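Local coordinates for protein esterase YbfF (Escherichia coli, PDB 3BF7) that probably acts as an esterase or thioesterase, with an alpha/beta hydrolase core under a helical cap and a substrate-binding crevice formed by the arrangement of the two domains, at residues D107-I112 with P192-P197; I114-Y119 with L218-Q223; D49-G54 with E59-Y64; M67-V72 with T99-D104. The protein carries 1 engineered substitution. All blocks are in the same frame, centred on the assembly; numbering follows the deposited sequence.

Interaction 1: D107-I112 with P192-P197; sequences DKLVAI and PAWDHP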
loop_
_atom_site.group_PDB
_atom_site.type_symbol
_atom_site.label_atom_id
_atom_site.label_comp_id
_atom_site.label_asym_id
_atom_site.label_seq_id
_atom_site.Cartn_x
_atom_site.Cartn_y
_atom_site.Cartn_z
ATOM N N ASP A 107 -8.907 9.166 -10.751
ATOM C CA ASP A 107 -9.389 10.515 -10.491
ATOM C C ASP A 107 -8.255 11.179 -9.715
ATOM O O ASP A 107 -7.370 11.800 -10.305
ATOM C CB ASP A 107 -10.663 10.479 -9.643
ATOM C CG ASP A 107 -11.296 11.848 -9.486
ATOM O OD1 ASP A 107 -10.681 12.843 -9.923
ATOM O OD2 ASP A 107 -12.406 11.927 -8.923
ATOM N N LYS A 108 -8.274 11.034 -8.394
ATOM C CA LYS A 108 -7.215 11.594 -7.563
ATOM C C LYS A 108 -6.275 10.481 -7.100
ATOM O O LYS A 108 -6.613 9.294 -7.190
ATOM C CB LYS A 108 -7.812 12.353 -6.379
ATOM C CG LYS A 108 -8.580 13.590 -6.828
ATOM C CD LYS A 108 -8.857 14.544 -5.684
ATOM C CE LYS A 108 -9.480 15.831 -6.200
ATOM N NZ LYS A 108 -9.620 16.846 -5.124
ATOM N N LEU A 109 -5.100 10.867 -6.610
ATOM C CA LEU A 109 -4.091 9.903 -6.193
ATOM C C LEU A 109 -3.361 10.315 -4.926
ATOM O O LEU A 109 -2.908 11.452 -4.804
ATOM C CB LEU A 109 -3.076 9.718 -7.331
ATOM C CG LEU A 109 -1.905 8.741 -7.168
ATOM C CD1 LEU A 109 -1.357 8.399 -8.541
ATOM C CD2 LEU A 109 -0.811 9.335 -6.292
ATOM N N VAL A 110 -3.247 9.377 -3.991
ATOM C CA VAL A 110 -2.540 9.604 -2.736
ATOM C C VAL A 110 -1.533 8.475 -2.547
ATOM O O VAL A 110 -1.896 7.298 -2.600
ATOM C CB VAL A 110 -3.500 9.604 -1.526
ATOM C CG1 VAL A 110 -2.724 9.875 -0.243
ATOM C CG2 VAL A 110 -4.583 10.654 -1.716
ATOM N N ALA A 111 -0.273 8.839 -2.332
ATOM C CA ALA A 111 0.799 7.872 -2.124
ATOM C C ALA A 111 1.351 8.116 -0.726
ATOM O O ALA A 111 1.908 9.181 -0.448
ATOM C CB ALA A 111 1.888 8.060 -3.169
ATOM N N ILE A 112 1.197 7.125 0.147
ATOM C CA ILE A 112 1.640 7.234 1.534
ATOM C C ILE A 112 3.036 6.649 1.736
ATOM O O ILE A 112 3.287 5.477 1.431
ATOM C CB ILE A 112 0.630 6.545 2.486
ATOM C CG1 ILE A 112 -0.778 7.107 2.239
ATOM C CG2 ILE A 112 1.034 6.780 3.935
ATOM C CD1 ILE A 112 -1.871 6.435 3.050
ATOM N N PRO A 192 5.984 7.913 -17.387
ATOM C CA PRO A 192 5.861 9.244 -17.986
ATOM C C PRO A 192 5.208 10.165 -16.959
ATOM O O PRO A 192 4.551 9.701 -16.024
ATOM C CB PRO A 192 4.951 9.004 -19.188
ATOM C CG PRO A 192 5.204 7.571 -19.538
ATOM C CD PRO A 192 5.250 6.916 -18.183
ATOM N N ALA A 193 5.376 11.467 -17.136
ATOM C CA ALA A 193 4.793 12.424 -16.213
ATOM C C ALA A 193 3.271 12.344 -16.208
ATOM O O ALA A 193 2.638 12.171 -17.255
ATOM C CB ALA A 193 5.234 13.834 -16.586
ATOM N N TRP A 194 2.693 12.452 -15.015
ATOM C CA TRP A 194 1.243 12.457 -14.852
ATOM C C TRP A 194 0.943 13.911 -14.483
ATOM O O TRP A 194 1.221 14.351 -13.363
ATOM C CB TRP A 194 0.820 11.511 -13.726
ATOM C CG TRP A 194 -0.663 11.274 -13.648
ATOM C CD1 TRP A 194 -1.466 10.758 -14.626
ATOM C CD2 TRP A 194 -1.506 11.493 -12.512
ATOM N NE1 TRP A 194 -2.755 10.636 -14.168
ATOM C CE2 TRP A 194 -2.809 11.080 -12.873
ATOM C CE3 TRP A 194 -1.288 11.995 -11.223
ATOM C CZ2 TRP A 194 -3.890 11.153 -11.988
ATOM C CZ3 TRP A 194 -2.362 12.067 -10.343
ATOM C CH2 TRP A 194 -3.648 11.647 -10.732
ATOM N N ASP A 195 0.396 14.657 -15.439
ATOM C CA ASP A 195 0.111 16.077 -15.246
ATOM C C ASP A 195 -1.183 16.385 -14.508
ATOM O O ASP A 195 -2.073 17.057 -15.036
ATOM C CB ASP A 195 0.128 16.798 -16.598
ATOM C CG ASP A 195 1.506 16.812 -17.230
ATOM O OD1 ASP A 195 2.466 17.223 -16.549
ATOM O OD2 ASP A 195 1.635 16.421 -18.410
ATOM N N HIS A 196 -1.267 15.899 -13.273
ATOM C CA HIS A 196 -2.430 16.112 -12.419
ATOM C C HIS A 196 -1.964 16.192 -10.974
ATOM O O HIS A 196 -0.957 15.585 -10.607
ATOM C CB HIS A 196 -3.422 14.955 -12.552
ATOM C CG HIS A 196 -3.940 14.756 -13.940
ATOM N ND1 HIS A 196 -3.353 13.895 -14.843
ATOM C CD2 HIS A 196 -4.982 15.328 -14.589
ATOM C CE1 HIS A 196 -4.013 13.945 -15.987
ATOM N NE2 HIS A 196 -5.005 14.806 -15.859
ATOM N N PRO A 197 -2.689 16.940 -10.130
ATOM C CA PRO A 197 -2.294 17.053 -8.722
ATOM C C PRO A 197 -2.269 15.676 -8.066
ATOM O O PRO A 197 -3.205 14.893 -8.225
ATOM C CB PRO A 197 -3.380 17.946 -8.128
ATOM C CG PRO A 197 -3.813 18.786 -9.294
ATOM C CD PRO A 197 -3.862 17.783 -10.418
HETATM O O HOH W 1 -5.682 14.489 -9.781
#
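The backbone oxygen of Asp107 is met by a water and by the rim of the Trp194 indole. The water donates to Asp107 O at 3.2 Å and to Pro197 O at 3.0 Å, so it ties the two segments where no direct bond does. Pro197 O is also bonded to Tyr251 OH, which in turn pairs with Leu109 N. Trp194 comes up to Asp107 with its six-membered ring: CH2 lies 3.7 Å from Asp107 O, near the plane of the indole. The same end of the ring meets Leu109, whose CB is 3.9 Å from Trp194 CZ3. Trp194 CG stands anti to its own N (chi1 -170°), and this swings the indole out toward the strand.

Segment 107-112 lies on strand 106-112 of the central alpha/beta hydrolase sheet, parallel to its neighbours 83-88 and 198-201. Residues 192-197 are the loop that leads into strand 198-201. The indole is therefore laid beside the strand by the chain that is about to pair with it.

The two faces of Trp194 are covered differently. Leu109 CD1 lies over one. His196 ND1 sits 3.4 Å above the other, displaced toward the rim, with the imidazole edge directed at the indole. An inverse gamma turn centred on Asp195 brings His196 round, with a weak bond from His196 N to Trp194 O. Thr99 of helix 90-101 touches both Leu109 and Trp194. The carboxylate of Asp107 takes no part in the contact; its OD2 is hydrogen-bonded to Ser17 OG.

Interaction 2: I114-Y119 with L218-Q223; sequences IAPVDY and LAQFPQ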
loop_
_atom_site.group_PDB
_atom_site.type_symbol
_atom_site.label_atom_id
_atom_site.label_comp_id
_atom_site.label_asym_id
_atom_site.label_seq_id
_atom_site.Cartn_x
_atom_site.Cartn_y
_atom_site.Cartn_z
ATOM N N ILE A 114 6.082 6.876 0.279
ATOM C CA ILE A 114 6.692 6.171 -0.831
ATOM C C ILE A 114 7.035 7.151 -1.954
ATOM O O ILE A 114 6.362 8.171 -2.140
ATOM C CB ILE A 114 5.718 5.079 -1.363
ATOM C CG1 ILE A 114 6.414 4.182 -2.387
ATOM C CG2 ILE A 114 4.483 5.730 -1.971
ATOM C CD1 ILE A 114 7.514 3.330 -1.796
ATOM N N ALA A 115 8.099 6.842 -2.686
ATOM C CA ALA A 115 8.524 7.655 -3.818
ATOM C C ALA A 115 8.668 6.721 -5.017
ATOM O O ALA A 115 8.949 5.530 -4.855
ATOM C CB ALA A 115 9.853 8.334 -3.521
ATOM N N PRO A 116 8.460 7.241 -6.236
ATOM C CA PRO A 116 8.577 6.430 -7.451
ATOM C C PRO A 116 10.046 6.279 -7.826
ATOM O O PRO A 116 10.533 6.882 -8.789
ATOM C CB PRO A 116 7.776 7.230 -8.474
ATOM C CG PRO A 116 8.038 8.642 -8.056
ATOM C CD PRO A 116 7.929 8.582 -6.544
ATOM N N VAL A 117 10.744 5.464 -7.041
ATOM C CA VAL A 117 12.164 5.229 -7.232
ATOM C C VAL A 117 12.554 3.811 -6.846
ATOM O O VAL A 117 11.851 3.146 -6.083
ATOM C CB VAL A 117 13.011 6.179 -6.343
ATOM C CG1 VAL A 117 12.719 7.630 -6.691
ATOM C CG2 VAL A 117 12.725 5.906 -4.862
ATOM N N ASP A 118 13.678 3.361 -7.392
ATOM C CA ASP A 118 14.239 2.057 -7.056
ATOM C C ASP A 118 15.144 2.398 -5.868
ATOM O O ASP A 118 16.124 3.129 -6.022
ATOM C CB ASP A 118 15.087 1.532 -8.216
ATOM C CG ASP A 118 15.662 0.151 -7.951
ATOM O OD1 ASP A 118 15.760 -0.257 -6.773
ATOM O OD2 ASP A 118 16.032 -0.526 -8.934
ATOM N N TYR A 119 14.821 1.887 -4.687
ATOM C CA TYR A 119 15.621 2.201 -3.508
ATOM C C TYR A 119 16.988 1.524 -3.474
ATOM O O TYR A 119 17.861 1.925 -2.706
ATOM C CB TYR A 119 14.823 1.890 -2.241
ATOM C CG TYR A 119 13.656 2.833 -2.033
ATOM C CD1 TYR A 119 13.856 4.128 -1.551
ATOM C CD2 TYR A 119 12.354 2.435 -2.327
ATOM C CE1 TYR A 119 12.782 5.003 -1.365
ATOM C CE2 TYR A 119 11.277 3.299 -2.145
ATOM C CZ TYR A 119 11.496 4.576 -1.662
ATOM O OH TYR A 119 10.422 5.417 -1.465
ATOM N N LEU A 218 9.377 14.415 -8.854
ATOM C CA LEU A 218 8.790 15.495 -9.643
ATOM C C LEU A 218 8.814 15.235 -11.147
ATOM O O LEU A 218 7.958 15.731 -11.878
ATOM C CB LEU A 218 9.497 16.816 -9.333
ATOM C CG LEU A 218 9.320 17.312 -7.897
ATOM C CD1 LEU A 218 10.168 18.554 -7.680
ATOM C CD2 LEU A 218 7.853 17.611 -7.622
ATOM N N ALA A 219 9.785 14.460 -11.615
ATOM C CA ALA A 219 9.866 14.158 -13.038
ATOM C C ALA A 219 8.679 13.299 -13.464
ATOM O O ALA A 219 8.240 13.351 -14.612
ATOM C CB ALA A 219 11.171 13.440 -13.351
ATOM N N GLN A 220 8.154 12.513 -12.527
ATOM C CA GLN A 220 7.028 11.633 -12.812
ATOM C C GLN A 220 5.697 12.205 -12.333
ATOM O O GLN A 220 4.653 11.908 -12.908
ATOM C CB GLN A 220 7.305 10.260 -12.198
ATOM C CG GLN A 220 8.533 9.612 -12.827
ATOM C CD GLN A 220 9.048 8.423 -12.048
ATOM O OE1 GLN A 220 8.769 7.271 -12.385
ATOM N NE2 GLN A 220 9.801 8.697 -10.993
ATOM N N PHE A 221 5.748 13.030 -11.290
ATOM C CA PHE A 221 4.564 13.681 -10.734
ATOM C C PHE A 221 4.888 15.160 -10.587
ATOM O O PHE A 221 5.125 15.665 -9.488
ATOM C CB PHE A 221 4.192 13.036 -9.398
ATOM C CG PHE A 221 3.663 11.649 -9.559
ATOM C CD1 PHE A 221 2.337 11.442 -9.917
ATOM C CD2 PHE A 221 4.518 10.554 -9.497
ATOM C CE1 PHE A 221 1.869 10.167 -10.221
ATOM C CE2 PHE A 221 4.059 9.273 -9.801
ATOM C CZ PHE A 221 2.734 9.083 -10.165
ATOM N N PRO A 222 4.901 15.880 -11.716
ATOM C CA PRO A 222 5.207 17.311 -11.708
ATOM C C PRO A 222 4.382 18.142 -10.734
ATOM O O PRO A 222 4.900 19.094 -10.141
ATOM C CB PRO A 222 5.009 17.726 -13.170
ATOM C CG PRO A 222 4.062 16.691 -13.710
ATOM C CD PRO A 222 4.548 15.421 -13.070
ATOM N N GLN A 223 3.113 17.780 -10.566
ATOM C CA GLN A 223 2.227 18.506 -9.663
ATOM C C GLN A 223 2.068 17.822 -8.308
ATOM O O GLN A 223 1.022 17.919 -7.661
ATOM C CB GLN A 223 0.859 18.716 -10.319
ATOM C CG GLN A 223 0.924 19.588 -11.567
ATOM C CD GLN A 223 -0.418 19.738 -12.253
ATOM O OE1 GLN A 223 -0.526 19.560 -13.465
ATOM N NE2 GLN A 223 -1.445 20.072 -11.483
#
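Pro116 packs against Gln220 and Phe221, at the last turn of helix 214-220 and just beyond it. In this alpha/beta hydrolase fold Pro116 lies in the loop that follows strand 106-112, at the centre of an inverse gamma turn. The tight part is the Gln220 amide. Gln220 NE2 donates to Pro116 O at 2.9 Å, with an N-H...O angle of 158°. The donor lies in the carbonyl plane, on a lone pair, and the oxygen is close to the amide plane. Gln220 NE2 also sits 3.4 Å from Pro116 CG, so the amide lies close against the proline ring as it bonds. The Gln220 chain runs extended beyond CG (chi2 166°), which carries the amide out to the loop. NE2 also bonds Asp216 O, and OE1 bonds Trp188 NE1 and Ile191 N. Four bonds thus hold this buried amide and fix its rotation.

Phe221 packs more loosely. Only the edge of its ring faces the proline, with Phe221 CD2 4.3 Å from Pro116 CG. Beyond it Pro222 is partly exposed, and Gln223 lies at the surface. Within the loop, Ala115 N donates to Tyr119 OH at 3.0 Å, and that hydroxyl is also bonded to Tyr208 O.

Interaction 3: D49-G54 with E59-Y64; sequences DVRNHG and EPVMNY. Engineered in segment 49-54: Val50 (natural residue Met).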
loop_
_atom_site.group_PDB
_atom_site.type_symbol
_atom_site.label_atom_id
_atom_site.label_comp_id
_atom_site.label_asym_id
_atom_site.label_seq_id
_atom_site.Cartn_x
_atom_site.Cartn_y
_atom_site.Cartn_z
ATOM N N ASP A 49 -6.711 -6.724 -1.693
ATOM C CA ASP A 49 -5.563 -7.507 -1.262
ATOM C C ASP A 49 -4.714 -7.508 -2.536
ATOM O O ASP A 49 -5.192 -7.889 -3.609
ATOM C CB ASP A 49 -5.923 -8.961 -0.936
ATOM C CG ASP A 49 -6.300 -9.176 0.520
ATOM O OD1 ASP A 49 -5.794 -8.444 1.402
ATOM O OD2 ASP A 49 -7.090 -10.113 0.779
ATOM N N VAL A 50 -3.477 -7.046 -2.436
ATOM C CA VAL A 50 -2.587 -7.053 -3.588
ATOM C C VAL A 50 -2.285 -8.519 -3.923
ATOM O O VAL A 50 -2.387 -9.388 -3.054
ATOM C CB VAL A 50 -1.277 -6.300 -3.253
ATOM C CG1 VAL A 50 -0.259 -6.452 -4.379
ATOM C CG2 VAL A 50 -1.589 -4.827 -3.010
ATOM N N ARG A 51 -1.940 -8.807 -5.175
ATOM C CA ARG A 51 -1.615 -10.179 -5.539
ATOM C C ARG A 51 -0.547 -10.690 -4.577
ATOM O O ARG A 51 0.302 -9.928 -4.104
ATOM C CB ARG A 51 -1.109 -10.270 -6.988
ATOM C CG ARG A 51 0.148 -9.463 -7.288
ATOM C CD ARG A 51 0.776 -9.889 -8.614
ATOM N NE ARG A 51 -0.158 -9.754 -9.726
ATOM C CZ ARG A 51 -0.011 -10.342 -10.910
ATOM N NH1 ARG A 51 1.040 -11.115 -11.154
ATOM N NH2 ARG A 51 -0.930 -10.166 -11.852
ATOM N N ASN A 52 -0.617 -11.982 -4.269
ATOM C CA ASN A 52 0.327 -12.630 -3.370
ATOM C C ASN A 52 0.220 -12.191 -1.915
ATOM O O ASN A 52 1.111 -12.477 -1.109
ATOM C CB ASN A 52 1.757 -12.443 -3.883
ATOM C CG ASN A 52 1.998 -13.167 -5.193
ATOM O OD1 ASN A 52 2.497 -12.585 -6.160
ATOM N ND2 ASN A 52 1.640 -14.445 -5.233
ATOM N N HIS A 53 -0.870 -11.502 -1.585
ATOM C CA HIS A 53 -1.137 -11.053 -0.217
ATOM C C HIS A 53 -2.574 -11.403 0.161
ATOM O O HIS A 53 -3.425 -11.607 -0.711
ATOM C CB HIS A 53 -0.951 -9.535 -0.079
ATOM C CG HIS A 53 0.454 -9.072 -0.312
ATOM N ND1 HIS A 53 1.294 -8.656 0.700
ATOM C CD2 HIS A 53 1.174 -8.989 -1.453
ATOM C CE1 HIS A 53 2.471 -8.335 0.190
ATOM N NE2 HIS A 53 2.422 -8.528 -1.114
ATOM N N GLY A 54 -2.832 -11.461 1.465
ATOM C CA GLY A 54 -4.168 -11.754 1.954
ATOM C C GLY A 54 -4.788 -12.960 1.290
ATOM O O GLY A 54 -4.171 -14.024 1.233
ATOM N N GLU A 59 0.677 -15.578 -7.784
ATOM C CA GLU A 59 1.258 -15.513 -9.115
ATOM C C GLU A 59 2.759 -15.302 -8.950
ATOM O O GLU A 59 3.174 -14.501 -8.127
ATOM C CB GLU A 59 0.625 -14.346 -9.844
ATOM C CG GLU A 59 -0.771 -14.636 -10.302
ATOM C CD GLU A 59 -0.853 -15.783 -11.269
ATOM O OE1 GLU A 59 -0.036 -15.867 -12.203
ATOM O OE2 GLU A 59 -1.761 -16.601 -11.111
ATOM N N PRO A 60 3.591 -16.032 -9.703
ATOM C CA PRO A 60 5.040 -15.860 -9.566
ATOM C C PRO A 60 5.573 -14.507 -10.010
ATOM O O PRO A 60 6.687 -14.123 -9.639
ATOM C CB PRO A 60 5.620 -17.001 -10.403
ATOM C CG PRO A 60 4.568 -18.037 -10.347
ATOM C CD PRO A 60 3.289 -17.230 -10.488
ATOM N N VAL A 61 4.798 -13.798 -10.826
ATOM C CA VAL A 61 5.204 -12.481 -11.312
ATOM C C VAL A 61 4.784 -11.381 -10.345
ATOM O O VAL A 61 3.622 -11.305 -9.922
ATOM C CB VAL A 61 4.578 -12.182 -12.693
ATOM C CG1 VAL A 61 4.919 -10.757 -13.128
ATOM C CG2 VAL A 61 5.100 -13.178 -13.718
ATOM N N MET A 62 5.738 -10.531 -9.992
ATOM C CA MET A 62 5.473 -9.436 -9.079
ATOM C C MET A 62 6.214 -8.175 -9.534
ATOM O O MET A 62 7.361 -7.951 -9.154
ATOM C CB MET A 62 5.918 -9.838 -7.669
ATOM C CG MET A 62 5.312 -9.010 -6.561
ATOM S SD MET A 62 3.537 -9.266 -6.398
ATOM C CE MET A 62 3.236 -8.320 -4.897
ATOM N N ASN A 63 5.564 -7.378 -10.378
ATOM C CA ASN A 63 6.134 -6.122 -10.858
ATOM C C ASN A 63 5.006 -5.097 -10.877
ATOM O O ASN A 63 3.831 -5.457 -10.780
ATOM C CB ASN A 63 6.789 -6.282 -12.242
ATOM C CG ASN A 63 5.820 -6.724 -13.316
ATOM O OD1 ASN A 63 4.891 -6.003 -13.676
ATOM N ND2 ASN A 63 6.043 -7.918 -13.848
ATOM N N TYR A 64 5.348 -3.822 -10.997
ATOM C CA TYR A 64 4.315 -2.809 -10.943
ATOM C C TYR A 64 3.336 -2.738 -12.108
ATOM O O TYR A 64 2.162 -2.440 -11.898
ATOM C CB TYR A 64 4.958 -1.468 -10.582
ATOM C CG TYR A 64 5.419 -1.521 -9.139
ATOM C CD1 TYR A 64 4.491 -1.685 -8.107
ATOM C CD2 TYR A 64 6.775 -1.533 -8.807
ATOM C CE1 TYR A 64 4.893 -1.869 -6.793
ATOM C CE2 TYR A 64 7.190 -1.718 -7.488
ATOM C CZ TYR A 64 6.240 -1.887 -6.488
ATOM O OH TYR A 64 6.624 -2.082 -5.181
#
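The Arg51 guanidinium has Glu59 CG over one face and Val61 O at its edge. Arg51 NH1 bonds Val61 O at 2.9 Å with an N-H...O angle of 149°. The oxygen is near the guanidinium plane, but the donor stands above the carbonyl plane and off the lone pairs. Arg51 NH1 also lies 3.5 Å from Glu59 CB. The carboxylate of Glu59 is turned well out of the guanidinium plane, and its OE1 is 5.0 Å from Arg51 NH1, so the opposite charges are near but not in contact. The stronger partner of Arg51 is Asp70, which forms a salt bridge with NE.

The imidazole of His53 offers its edge to the methyl of Met62, with Met62 CE 3.9 Å from His53 NE2. Met62 CE also comes 3.4 Å from Arg51 O and touches Val50, an engineered residue in place of Met. The bend of Met62 at chi2 (67°) brings its sulfur alongside Arg51, with Met62 SD 3.5 Å from Arg51 CG. The amide group of Asn52 lies against the backbone of Glu59, with Asn52 CG 3.4 Å from Glu59 O.

Val50, Arg51, Asn52 and His53 form a type II beta turn, closed by His53 N to Val50 O. Both segments belong to the connection between strand 45-48 and helix 64-78. Asn63 is the N-cap of that helix, and its side chain bonds Ala66 N. Met67 of helix 64-78 packs on Val50 and Met62, Met90 of helix 90-101 touches Val50 and His53, and Leu178 of helix 175-180 meets His53 and Met62.

Interaction 4: M67-V72 with T99-D104; sequences MAQDLV and TALAPD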
loop_
_atom_site.group_PDB
_atom_site.type_symbol
_atom_site.label_atom_id
_atom_site.label_comp_id
_atom_site.label_asym_id
_atom_site.label_seq_id
_atom_site.Cartn_x
_atom_site.Cartn_y
_atom_site.Cartn_z
ATOM N N MET A 67 0.787 -5.248 -11.167
ATOM C CA MET A 67 -0.059 -4.825 -10.059
ATOM C C MET A 67 -1.024 -3.731 -10.514
ATOM O O MET A 67 -2.158 -3.665 -10.046
ATOM C CB MET A 67 0.801 -4.348 -8.885
ATOM C CG MET A 67 1.479 -5.496 -8.143
ATOM S SD MET A 67 2.396 -4.997 -6.666
ATOM C CE MET A 67 4.080 -5.200 -7.229
ATOM N N ALA A 68 -0.577 -2.881 -11.434
ATOM C CA ALA A 68 -1.432 -1.816 -11.952
ATOM C C ALA A 68 -2.564 -2.446 -12.765
ATOM O O ALA A 68 -3.722 -2.047 -12.648
ATOM C CB ALA A 68 -0.619 -0.864 -12.823
ATOM N N GLN A 69 -2.225 -3.433 -13.588
ATOM C CA GLN A 69 -3.230 -4.116 -14.397
ATOM C C GLN A 69 -4.258 -4.794 -13.494
ATOM O O GLN A 69 -5.446 -4.828 -13.816
ATOM C CB GLN A 69 -2.578 -5.167 -15.296
ATOM C CG GLN A 69 -3.578 -5.946 -16.141
ATOM C CD GLN A 69 -4.242 -5.085 -17.193
ATOM O OE1 GLN A 69 -3.570 -4.486 -18.034
ATOM N NE2 GLN A 69 -5.570 -5.020 -17.157
ATOM N N ASP A 70 -3.800 -5.345 -12.374
ATOM C CA ASP A 70 -4.713 -5.995 -11.437
ATOM C C ASP A 70 -5.763 -4.982 -10.981
ATOM O O ASP A 70 -6.931 -5.324 -10.807
ATOM C CB ASP A 70 -3.967 -6.512 -10.203
ATOM C CG ASP A 70 -3.049 -7.681 -10.501
ATOM O OD1 ASP A 70 -2.235 -8.006 -9.612
ATOM O OD2 ASP A 70 -3.136 -8.280 -11.598
ATOM N N LEU A 71 -5.338 -3.739 -10.767
ATOM C CA LEU A 71 -6.263 -2.700 -10.336
ATOM C C LEU A 71 -7.283 -2.430 -11.440
ATOM O O LEU A 71 -8.469 -2.258 -11.166
ATOM C CB LEU A 71 -5.497 -1.423 -9.957
ATOM C CG LEU A 71 -4.561 -1.561 -8.741
ATOM C CD1 LEU A 71 -3.819 -0.255 -8.500
ATOM C CD2 LEU A 71 -5.364 -1.945 -7.505
ATOM N N VAL A 72 -6.830 -2.402 -12.691
ATOM C CA VAL A 72 -7.745 -2.183 -13.810
ATOM C C VAL A 72 -8.740 -3.344 -13.901
ATOM O O VAL A 72 -9.943 -3.129 -14.054
ATOM C CB VAL A 72 -6.989 -2.079 -15.155
ATOM C CG1 VAL A 72 -7.983 -1.984 -16.306
ATOM C CG2 VAL A 72 -6.084 -0.859 -15.150
ATOM N N THR A 99 -1.051 5.183 -13.242
ATOM C CA THR A 99 -1.172 6.418 -14.015
ATOM C C THR A 99 -0.558 6.270 -15.403
ATOM O O THR A 99 -0.977 6.941 -16.344
ATOM C CB THR A 99 -0.497 7.638 -13.321
ATOM O OG1 THR A 99 0.925 7.464 -13.294
ATOM C CG2 THR A 99 -1.026 7.814 -11.908
ATOM N N ALA A 100 0.433 5.393 -15.531
ATOM C CA ALA A 100 1.087 5.176 -16.816
ATOM C C ALA A 100 0.329 4.162 -17.664
ATOM O O ALA A 100 0.302 4.263 -18.891
ATOM C CB ALA A 100 2.520 4.704 -16.597
ATOM N N LEU A 101 -0.299 3.194 -17.006
ATOM C CA LEU A 101 -1.029 2.146 -17.708
ATOM C C LEU A 101 -2.438 2.531 -18.151
ATOM O O LEU A 101 -2.818 2.282 -19.297
ATOM C CB LEU A 101 -1.098 0.887 -16.835
ATOM C CG LEU A 101 -1.689 -0.357 -17.503
ATOM C CD1 LEU A 101 -0.799 -0.783 -18.661
ATOM C CD2 LEU A 101 -1.809 -1.480 -16.487
ATOM N N ALA A 102 -3.211 3.129 -17.250
ATOM C CA ALA A 102 -4.586 3.514 -17.564
ATOM C C ALA A 102 -4.979 4.780 -16.813
ATOM O O ALA A 102 -5.815 4.748 -15.909
ATOM C CB ALA A 102 -5.532 2.376 -17.202
ATOM N N PRO A 103 -4.392 5.922 -17.194
ATOM C CA PRO A 103 -4.690 7.199 -16.537
ATOM C C PRO A 103 -6.163 7.593 -16.478
ATOM O O PRO A 103 -6.595 8.237 -15.521
ATOM C CB PRO A 103 -3.848 8.200 -17.331
ATOM C CG PRO A 103 -3.770 7.576 -18.693
ATOM C CD PRO A 103 -3.520 6.126 -18.365
ATOM N N ASP A 104 -6.935 7.207 -17.487
ATOM C CA ASP A 104 -8.351 7.558 -17.514
ATOM C C ASP A 104 -9.179 6.853 -16.442
ATOM O O ASP A 104 -10.338 7.207 -16.214
ATOM C CB ASP A 104 -8.946 7.271 -18.896
ATOM C CG ASP A 104 -8.297 8.098 -19.992
ATOM O OD1 ASP A 104 -8.042 9.298 -19.760
ATOM O OD2 ASP A 104 -8.049 7.550 -21.087
#
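Two helices of the alpha/beta hydrolase core, 64-78 and 90-101, meet here beside the central sheet. Leu101, in the last turn of the second helix, is the main side chain of the contact. Its CG is anti to the backbone N (chi1 -173°), which sends the branch across to the first helix. There Leu101 CD2 lands on the helix backbone, 3.5 Å from Gln69 N, and lies 3.9 Å from Ala68 CB. The approach is close beside the small side chain of Ala68, whose CA is 7.0 Å from Leu101 CA.

Gln69 crosses Leu101 at about a right angle. A bend at chi2 (68°) folds its amide back, and Gln69 OE1 comes 3.8 Å from Leu101 CD2. The polar end is held within its own helix, where NE2 bonds Asp73 OD1.

One turn after Ala68, Val72 CG2 packs on Ala102 CB at 3.9 Å. Ala102 is the first residue past the helix end. Leu101 is largely exposed, while Ala68 is buried and also touches Ala97. Both helices belong to the crossovers between parallel strands: 64-78 links 45-48 to 83-88, and 90-101 links 83-88 to 106-112. Neighbouring crossover helices packed in this way are typical of the alpha/beta hydrolase fold.

Along the chain interaction 3 closes first, then interaction 4, while interactions 1 and 2 alternate their segments. Interactions 1 and 2 have centres about 10 Å apart and share a probable hydrogen bond, Trp194 N to Gln220 O. Interactions 1 and 4, centres about 12 Å apart, meet at Thr99, near the end of helix 90-101. Interaction 3, its centre about 15 Å from that of interaction 4, joins it through the Arg51–Asp70 salt bridge and Met67. It does not touch interactions 1 or 2, whose centres are both about 22 Å from its own. The contacts thus link helices 64-78 and 90-101 with strand 106-112 and the loops before strands 198-201 and 224-226. Leu109 and Val50 lie near, without touching, what is probably the nucleophile elbow.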